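Local coordinates for protein NADPH-flavin oxidoreductase (Vibrio harveyi, PDB 1BKJ) that catalyses the NADPH-dependent reduction of FMN to FMNH2, which it supplies to luciferase for bioluminescence, at residues 65-70 / 127-132. Sequence-based numbering, arbitrary orientation.
With FMN (flavin mononucleotide), chain D.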
loop_
_atom_site.group_PDB
_atom_site.type_symbol
_atom_site.label_atom_id
_atom_site.label_comp_id
_atom_site.label_asym_id
_atom_site.label_seq_id
_atom_site.Cartn_x
_atom_site.Cartn_y
_atom_site.Cartn_z
ATOM N N GLY A 65 3.107 -19.263 9.846
ATOM C CA GLY A 65 2.118 -20.333 9.776
ATOM C C GLY A 65 2.614 -21.520 8.986
ATOM O O GLY A 65 1.858 -22.114 8.215
ATOM N N ASN A 66 3.886 -21.865 9.210
ATOM C CA ASN A 66 4.592 -22.960 8.526
ATOM C C ASN A 66 4.534 -22.849 6.997
ATOM O O ASN A 66 4.147 -23.790 6.290
ATOM C CB ASN A 66 4.143 -24.344 9.026
ATOM C CG ASN A 66 4.581 -24.617 10.452
ATOM O OD1 ASN A 66 5.733 -24.372 10.830
ATOM N ND2 ASN A 66 3.668 -25.134 11.252
ATOM N N GLN A 67 4.839 -21.653 6.499
ATOM C CA GLN A 67 4.859 -21.406 5.057
ATOM C C GLN A 67 6.321 -21.610 4.655
ATOM O O GLN A 67 7.160 -20.732 4.871
ATOM C CB GLN A 67 4.341 -19.996 4.744
ATOM C CG GLN A 67 2.878 -19.779 5.178
ATOM C CD GLN A 67 2.273 -18.503 4.624
ATOM O OE1 GLN A 67 2.238 -18.307 3.423
ATOM N NE2 GLN A 67 1.780 -17.636 5.506
ATOM N N ALA A 68 6.611 -22.813 4.147
ATOM C CA ALA A 68 7.953 -23.259 3.753
ATOM C C ALA A 68 8.763 -22.363 2.810
ATOM O O ALA A 68 9.989 -22.268 2.944
ATOM C CB ALA A 68 7.885 -24.681 3.202
ATOM N N TYR A 69 8.082 -21.678 1.901
ATOM C CA TYR A 69 8.729 -20.783 0.958
ATOM C C TYR A 69 9.377 -19.533 1.576
ATOM O O TYR A 69 10.090 -18.798 0.904
ATOM C CB TYR A 69 7.781 -20.424 -0.184
ATOM C CG TYR A 69 6.325 -20.327 0.195
ATOM C CD1 TYR A 69 5.522 -21.486 0.237
ATOM C CD2 TYR A 69 5.737 -19.083 0.524
ATOM C CE1 TYR A 69 4.152 -21.415 0.598
ATOM C CE2 TYR A 69 4.369 -18.996 0.890
ATOM C CZ TYR A 69 3.588 -20.169 0.925
ATOM O OH TYR A 69 2.258 -20.112 1.270
ATOM N N VAL A 70 9.156 -19.321 2.870
ATOM C CA VAL A 70 9.786 -18.213 3.584
ATOM C C VAL A 70 11.239 -18.636 3.830
ATOM O O VAL A 70 12.130 -17.798 3.805
ATOM C CB VAL A 70 9.061 -17.912 4.900
ATOM C CG1 VAL A 70 9.853 -16.938 5.778
ATOM C CG2 VAL A 70 7.680 -17.365 4.615
ATOM N N VAL A 127 5.925 -13.459 -3.501
ATOM C CA VAL A 127 4.660 -13.565 -2.797
ATOM C C VAL A 127 4.748 -12.764 -1.511
ATOM O O VAL A 127 5.761 -12.799 -0.819
ATOM C CB VAL A 127 4.255 -15.075 -2.508
ATOM C CG1 VAL A 127 5.248 -15.774 -1.586
ATOM C CG2 VAL A 127 2.826 -15.181 -1.947
ATOM N N TYR A 128 3.684 -12.027 -1.210
ATOM C CA TYR A 128 3.614 -11.256 0.033
ATOM C C TYR A 128 3.297 -12.250 1.150
ATOM O O TYR A 128 2.674 -13.283 0.887
ATOM C CB TYR A 128 2.481 -10.252 -0.011
ATOM C CG TYR A 128 2.675 -9.019 -0.836
ATOM C CD1 TYR A 128 2.392 -9.022 -2.209
ATOM C CD2 TYR A 128 3.106 -7.818 -0.242
ATOM C CE1 TYR A 128 2.530 -7.851 -2.988
ATOM C CE2 TYR A 128 3.251 -6.640 -1.010
ATOM C CZ TYR A 128 2.960 -6.674 -2.382
ATOM O OH TYR A 128 3.097 -5.563 -3.152
ATOM N N ILE A 129 3.758 -11.973 2.372
ATOM C CA ILE A 129 3.518 -12.850 3.525
ATOM C C ILE A 129 2.909 -12.040 4.683
ATOM O O ILE A 129 3.635 -11.465 5.507
ATOM C CB ILE A 129 4.838 -13.603 3.998
ATOM C CG1 ILE A 129 5.500 -14.389 2.840
ATOM C CG2 ILE A 129 4.551 -14.547 5.193
ATOM C CD1 ILE A 129 4.691 -15.533 2.259
ATOM N N GLY A 130 1.576 -11.998 4.726
ATOM C CA GLY A 130 0.874 -11.288 5.783
ATOM C C GLY A 130 0.662 -12.165 7.004
ATOM O O GLY A 130 0.265 -11.674 8.065
ATOM N N GLY A 131 0.967 -13.459 6.848
ATOM C CA GLY A 131 0.845 -14.444 7.911
ATOM C C GLY A 131 1.665 -14.152 9.156
ATOM O O GLY A 131 1.323 -14.631 10.230
ATOM N N LEU A 132 2.723 -13.350 9.011
ATOM C CA LEU A 132 3.586 -12.938 10.119
ATOM C C LEU A 132 2.832 -12.209 11.226
ATOM O O LEU A 132 3.230 -12.268 12.393
ATOM C CB LEU A 132 4.703 -12.010 9.612
ATOM C CG LEU A 132 5.829 -12.608 8.762
ATOM C CD1 LEU A 132 6.819 -11.505 8.377
ATOM C CD2 LEU A 132 6.527 -13.719 9.535
HETATM N N1 FMN D . 0.029 -15.596 0.070
HETATM C C2 FMN D . 0.540 -16.645 0.799
HETATM O O2 FMN D . 0.639 -17.779 0.407
HETATM N N3 FMN D . 0.862 -16.286 2.101
HETATM C C4 FMN D . 0.526 -15.073 2.771
HETATM O O4 FMN D . 0.779 -14.989 3.959
HETATM C C4A FMN D . -0.096 -14.086 1.936
HETATM N N5 FMN D . -0.188 -12.810 2.479
HETATM C C5A FMN D . -0.513 -11.715 1.664
HETATM C C6 FMN D . -0.448 -10.455 2.231
HETATM C C7 FMN D . -0.698 -9.325 1.455
HETATM C C7M FMN D . -0.401 -7.939 2.102
HETATM C C8 FMN D . -1.066 -9.478 0.087
HETATM C C8M FMN D . -1.482 -8.340 -0.787
HETATM C C9 FMN D . -1.132 -10.723 -0.483
HETATM C C9A FMN D . -0.843 -11.886 0.296
HETATM N N10 FMN D . -0.800 -13.221 -0.249
HETATM C C10 FMN D . -0.336 -14.308 0.536
HETATM C "C1'" FMN D . -0.912 -13.448 -1.589
HETATM C "C2'" FMN D . -2.244 -13.934 -2.112
HETATM O "O2'" FMN D . -3.016 -14.824 -1.425
HETATM C "C3'" FMN D . -2.656 -13.481 -3.450
HETATM O "O3'" FMN D . -2.220 -12.205 -3.843
HETATM C "C4'" FMN D . -3.941 -13.917 -4.101
HETATM O "O4'" FMN D . -4.641 -15.029 -3.595
HETATM C "C5'" FMN D . -4.267 -13.493 -5.452
HETATM O "O5'" FMN D . -3.416 -14.367 -6.254
HETATM P P FMN D . -2.162 -13.863 -7.164
HETATM O O1P FMN D . -2.793 -13.100 -8.225
HETATM O O2P FMN D . -1.496 -15.135 -7.536
HETATM O O3P FMN D . -1.334 -12.923 -6.373
#
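Tyr69 turns the edge of its ring to Ile129, whose CD1 lies near the ring plane, 3.7 Å from Tyr69 CE2. Val127 CG1 and the FMN O2 reach the same ring obliquely. Tyr69 CD2 stands 4.0 Å from Val127 CG1, and the two side chains cross at about a right angle. A second ring, that of Tyr128, has FMN C8M over one face, displaced toward the rim. One face of the flavin carries Val127 CG2, 3.5 Å from FMN N1, Tyr128 O near FMN C4A, and Tyr128 CB against FMN C7 and C8.

No hydrogen bond joins 65-70 to 127-132. Segment 65-70 binds the pyrimidine edge of the flavin, while 127-132 lies along that face and bonds to N5 and O4. The Gln67 carboxamide pairs with the flavin twice. FMN N3 donates almost straight to Gln67 OE1 (2.8 Å, 172°), and Gln67 NE2 donates to FMN O4 at 3.2 Å. The Gln67 chain is extended beyond CG (chi2 -168°), which carries CD toward the flavin. NE2 also bonds to Ala64 O, which helps fix the rotation of the amide. Tyr69 OH lies 3.0 Å from FMN O2.

Gly130 N donates to FMN N5 (3.0 Å, 162°). Gly131 N gives FMN O4 a further bond, so this carbonyl is held from both segments. Together they form part of the FMN site of this nitroreductase-family enzyme, which Arg15, Ser13 and Ser39 of the second subunit help complete.

Behind the polar contacts, Val70 CG2 meets Ile129 CG1 at 4.1 Å. This buried apolar layer joins helix 69-72 to the end of strand 125-129. Val70 and Ile129 also touch Cys156 of strand 149-158 and Phe76 of strand 75-82. Tyr128 packs on Ala112 and Leu116 of helix 98-121, and its OH bonds to Gln113 OE1.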